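Local coordinates for glutathione reductase (Bartonella henselae, PDB 3O0H), which probably catalyses the NADPH-dependent reduction of glutathione disulfide to glutathione, using a bound flavin and a redox-active disulfide, at residues S134-H142 and T291-G299. Numbering follows the deposited sequence.
Sequences SRAVFVDEH and TGLGLERAG. With FAD (flavin-adenine dinucleotide), chain H.
Gly-292 O is gripped twice: Arg-135 NH2 donates to it at 3.1 Å, from above the carbonyl plane, not on a lone pair, and a water held by Arg-135 NE donates to it too. Chi1 of 175° turns the arginine's CG away from the backbone N, with the chain extended to NE. FAD N6A lies over one face of the guanidinium, offset toward its rim, 3.4 Å from Arg-135 NH1, which also salt-bridges Glu-57. Ala-136 bonds the adenine through its backbone: N donates to FAD N1A and Ala-136 O accepts from FAD N6A at 2.9 Å; Leu-293 CD1 packs beside that amine.

Phe-138 N bonds to Leu-293 O at 3.0 Å, nearly straight at 170°. The Phe-138 side chain points toward 291-299, with Ala-298 CB over one ring face in a CH-pi contact and Leu-295 CD2 3.6 Å from Phe-138 CE1; Ile-158 and Ile-160 of the parallel sheet touch it. At the far end Arg-297 NH1 meets an in-plane lone pair of Val-139 O at 3.2 Å. All three direct cross-segment hydrogen bonds end on backbone carbonyls, two from arginine side chains, so the tie to the adenine-binding segment needs those arginines but no side-chain acceptor.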
loop_
_atom_site.group_PDB
_atom_site.type_symbol
_atom_site.label_atom_id
_atom_site.label_comp_id
_atom_site.label_asym_id
_atom_site.label_seq_id
_atom_site.Cartn_x
_atom_site.Cartn_y
_atom_site.Cartn_z
ATOM N N SER B 134 30.892 3.886 25.413
ATOM C CA SER B 134 30.740 3.753 26.850
ATOM C C SER B 134 29.422 4.350 27.262
ATOM O O SER B 134 28.886 5.230 26.595
ATOM C CB SER B 134 31.864 4.508 27.554
ATOM O OG SER B 134 31.807 4.394 28.963
ATOM N N ARG B 135 28.886 3.850 28.357
ATOM C CA ARG B 135 27.819 4.540 29.036
ATOM C C ARG B 135 28.413 5.862 29.500
ATOM O O ARG B 135 29.587 5.918 29.879
ATOM C CB ARG B 135 27.365 3.703 30.241
ATOM C CG ARG B 135 26.308 4.365 31.161
ATOM C CD ARG B 135 25.821 3.365 32.209
ATOM N NE ARG B 135 24.730 3.909 33.017
ATOM C CZ ARG B 135 23.449 3.958 32.628
ATOM N NH1 ARG B 135 23.077 3.521 31.420
ATOM N NH2 ARG B 135 22.542 4.487 33.433
ATOM N N ALA B 136 27.610 6.918 29.460
ATOM C CA ALA B 136 27.948 8.213 30.064
ATOM C C ALA B 136 26.873 8.526 31.105
ATOM O O ALA B 136 25.686 8.321 30.863
ATOM C CB ALA B 136 27.952 9.314 29.022
ATOM N N VAL B 137 27.317 9.088 32.224
ATOM C CA VAL B 137 26.469 9.572 33.301
ATOM C C VAL B 137 26.883 10.992 33.667
ATOM O O VAL B 137 28.034 11.387 33.473
ATOM C CB VAL B 137 26.529 8.659 34.542
ATOM C CG1 VAL B 137 26.292 7.207 34.153
ATOM C CG2 VAL B 137 27.858 8.773 35.302
ATOM N N PHE B 138 25.955 11.764 34.217
ATOM C CA PHE B 138 26.285 13.127 34.676
ATOM C C PHE B 138 27.094 13.082 35.956
ATOM O O PHE B 138 26.807 12.300 36.869
ATOM C CB PHE B 138 25.031 13.969 34.948
ATOM C CG PHE B 138 24.242 14.344 33.709
ATOM C CD1 PHE B 138 23.274 13.506 33.208
ATOM C CD2 PHE B 138 24.436 15.569 33.094
ATOM C CE1 PHE B 138 22.534 13.868 32.077
ATOM C CE2 PHE B 138 23.705 15.949 31.996
ATOM C CZ PHE B 138 22.750 15.105 31.489
ATOM N N VAL B 139 28.097 13.957 36.014
ATOM C CA VAL B 139 28.832 14.267 37.223
ATOM C C VAL B 139 28.298 15.584 37.839
ATOM O O VAL B 139 28.198 15.715 39.039
ATOM C CB VAL B 139 30.331 14.487 36.887
ATOM C CG1 VAL B 139 31.073 15.098 38.080
ATOM C CG2 VAL B 139 30.953 13.183 36.469
ATOM N N ASP B 140 28.025 16.542 36.974
ATOM C CA ASP B 140 27.401 17.823 37.291
ATOM C C ASP B 140 26.705 18.380 36.020
ATOM O O ASP B 140 26.541 17.672 35.052
ATOM C CB ASP B 140 28.400 18.819 37.896
ATOM C CG ASP B 140 29.436 19.324 36.919
ATOM O OD1 ASP B 140 29.285 19.172 35.691
ATOM O OD2 ASP B 140 30.457 19.884 37.421
ATOM N N GLU B 141 26.239 19.622 36.093
ATOM C CA GLU B 141 25.491 20.217 35.004
ATOM C C GLU B 141 26.186 20.252 33.622
ATOM O O GLU B 141 25.482 20.241 32.599
ATOM C CB GLU B 141 25.047 21.608 35.423
ATOM C CG GLU B 141 24.142 21.601 36.618
ATOM C CD GLU B 141 24.805 21.751 38.004
ATOM O OE1 GLU B 141 26.022 21.446 38.222
ATOM O OE2 GLU B 141 24.040 22.177 38.890
ATOM N N HIS B 142 27.513 20.276 33.582
ATOM C CA HIS B 142 28.277 20.355 32.333
ATOM C C HIS B 142 29.275 19.221 32.114
ATOM O O HIS B 142 30.027 19.232 31.126
ATOM C CB HIS B 142 29.046 21.670 32.322
ATOM C CG HIS B 142 28.197 22.836 31.964
ATOM N ND1 HIS B 142 27.750 23.054 30.675
ATOM C CD2 HIS B 142 27.711 23.851 32.719
ATOM C CE1 HIS B 142 27.011 24.147 30.659
ATOM N NE2 HIS B 142 26.992 24.662 31.877
ATOM N N THR B 291 17.009 6.099 35.228
ATOM C CA THR B 291 17.609 5.618 36.500
ATOM C C THR B 291 19.107 5.476 36.332
ATOM O O THR B 291 19.578 4.982 35.312
ATOM C CB THR B 291 17.078 4.204 36.943
ATOM O OG1 THR B 291 15.647 4.204 36.949
ATOM C CG2 THR B 291 17.505 3.876 38.341
ATOM N N GLY B 292 19.845 5.890 37.339
ATOM C CA GLY B 292 21.296 5.699 37.359
ATOM C C GLY B 292 22.019 6.556 36.331
ATOM O O GLY B 292 23.150 6.253 35.957
ATOM N N LEU B 293 21.386 7.640 35.896
ATOM C CA LEU B 293 21.949 8.517 34.848
ATOM C C LEU B 293 22.639 9.750 35.403
ATOM O O LEU B 293 23.317 10.475 34.676
ATOM C CB LEU B 293 20.837 8.908 33.838
ATOM C CG LEU B 293 21.141 9.774 32.618
ATOM C CD1 LEU B 293 22.322 9.189 31.820
ATOM C CD2 LEU B 293 19.915 9.924 31.706
ATOM N N GLY B 294 22.450 10.030 36.688
ATOM C CA GLY B 294 23.033 11.206 37.312
ATOM C C GLY B 294 22.200 12.421 37.056
ATOM O O GLY B 294 22.666 13.544 37.231
ATOM N N LEU B 295 20.939 12.243 36.673
ATOM C CA LEU B 295 20.097 13.447 36.405
ATOM C C LEU B 295 19.973 14.312 37.641
ATOM O O LEU B 295 19.857 15.545 37.554
ATOM C CB LEU B 295 18.714 13.043 35.875
ATOM C CG LEU B 295 18.760 12.443 34.487
ATOM C CD1 LEU B 295 17.379 11.800 34.140
ATOM C CD2 LEU B 295 19.231 13.472 33.410
ATOM N N GLU B 296 19.995 13.682 38.807
ATOM C CA GLU B 296 19.927 14.403 40.075
ATOM C C GLU B 296 21.185 15.254 40.353
ATOM O O GLU B 296 21.129 16.222 41.052
ATOM C CB GLU B 296 19.634 13.448 41.239
ATOM C CG GLU B 296 20.737 12.440 41.519
ATOM C CD GLU B 296 20.807 11.262 40.561
ATOM O OE1 GLU B 296 20.079 11.151 39.540
ATOM O OE2 GLU B 296 21.628 10.392 40.855
ATOM N N ARG B 297 22.305 14.885 39.761
ATOM C CA ARG B 297 23.500 15.727 39.807
ATOM C C ARG B 297 23.376 16.957 38.922
ATOM O O ARG B 297 23.887 18.014 39.258
ATOM C CB ARG B 297 24.701 14.907 39.388
ATOM C CG ARG B 297 25.245 14.063 40.552
ATOM C CD ARG B 297 26.059 12.959 39.971
ATOM N NE ARG B 297 26.743 12.080 40.926
ATOM C CZ ARG B 297 28.038 12.113 41.225
ATOM N NH1 ARG B 297 28.855 13.055 40.767
ATOM N NH2 ARG B 297 28.510 11.205 42.030
ATOM N N ALA B 298 22.665 16.826 37.805
ATOM C CA ALA B 298 22.472 17.958 36.885
ATOM C C ALA B 298 21.313 18.823 37.275
ATOM O O ALA B 298 21.137 19.920 36.721
ATOM C CB ALA B 298 22.282 17.461 35.484
ATOM N N GLY B 299 20.479 18.355 38.194
ATOM C CA GLY B 299 19.266 19.095 38.545
ATOM C C GLY B 299 18.120 18.995 37.533
ATOM O O GLY B 299 17.190 19.822 37.556
HETATM P PA FAD H . 16.741 4.489 21.452
HETATM O O1A FAD H . 16.232 3.387 22.331
HETATM O O2A FAD H . 16.650 4.199 19.979
HETATM O O5B FAD H . 18.245 4.904 21.798
HETATM C C5B FAD H . 18.738 5.078 23.109
HETATM C C4B FAD H . 20.197 4.675 23.050
HETATM O O4B FAD H . 20.900 5.128 24.197
HETATM C C3B FAD H . 20.421 3.169 22.975
HETATM O O3B FAD H . 21.280 2.852 21.875
HETATM C C2B FAD H . 21.087 2.819 24.292
HETATM O O2B FAD H . 22.022 1.779 24.129
HETATM C C1B FAD H . 21.796 4.074 24.670
HETATM N N9A FAD H . 21.949 4.477 26.078
HETATM C C8A FAD H . 20.986 4.541 27.042
HETATM N N7A FAD H . 21.523 5.098 28.138
HETATM C C5A FAD H . 22.827 5.390 27.855
HETATM C C6A FAD H . 23.817 6.029 28.555
HETATM N N6A FAD H . 23.653 6.460 29.816
HETATM N N1A FAD H . 25.044 6.206 27.965
HETATM C C2A FAD H . 25.243 5.783 26.671
HETATM N N3A FAD H . 24.257 5.183 25.962
HETATM C C4A FAD H . 23.064 5.043 26.556
HETATM N N1 FAD H . 8.893 2.152 16.871
HETATM C C2 FAD H . 8.300 2.424 15.656
HETATM O O2 FAD H . 8.113 3.597 15.242
HETATM N N3 FAD H . 7.911 1.406 14.877
HETATM C C4 FAD H . 8.112 0.080 15.221
HETATM O O4 FAD H . 7.753 -0.780 14.407
HETATM C C4X FAD H . 8.712 -0.206 16.448
HETATM N N5 FAD H . 8.956 -1.493 16.844
HETATM C C5X FAD H . 9.598 -1.709 18.062
HETATM C C6 FAD H . 9.818 -3.019 18.450
HETATM C C7 FAD H . 10.466 -3.300 19.646
HETATM C C7M FAD H . 10.697 -4.753 20.019
HETATM C C8 FAD H . 10.896 -2.263 20.452
HETATM C C8M FAD H . 11.568 -2.542 21.781
HETATM C C9 FAD H . 10.653 -0.946 20.082
HETATM C C9A FAD H . 9.994 -0.667 18.880
HETATM N N10 FAD H . 9.738 0.627 18.461
HETATM C C10 FAD H . 9.127 0.854 17.253
HETATM C "C1'" FAD H . 10.112 1.805 19.272
HETATM C "C2'" FAD H . 11.412 2.448 18.860
HETATM O "O2'" FAD H . 12.451 1.500 19.008
HETATM C "C3'" FAD H . 11.655 3.628 19.764
HETATM O "O3'" FAD H . 10.533 4.485 19.879
HETATM C "C4'" FAD H . 12.904 4.368 19.337
HETATM O "O4'" FAD H . 13.994 3.442 19.317
HETATM C "C5'" FAD H . 13.231 5.490 20.314
HETATM O "O5'" FAD H . 14.387 6.232 19.863
HETATM P P FAD H . 15.271 6.923 21.011
HETATM O O1P FAD H . 16.330 7.795 20.374
HETATM O O2P FAD H . 14.366 7.660 21.973
HETATM O O3P FAD H . 15.910 5.783 21.908
HETATM O O HOH W 1 25.537 4.001 35.756
HETATM O O HOH W 2 19.857 4.237 32.982
#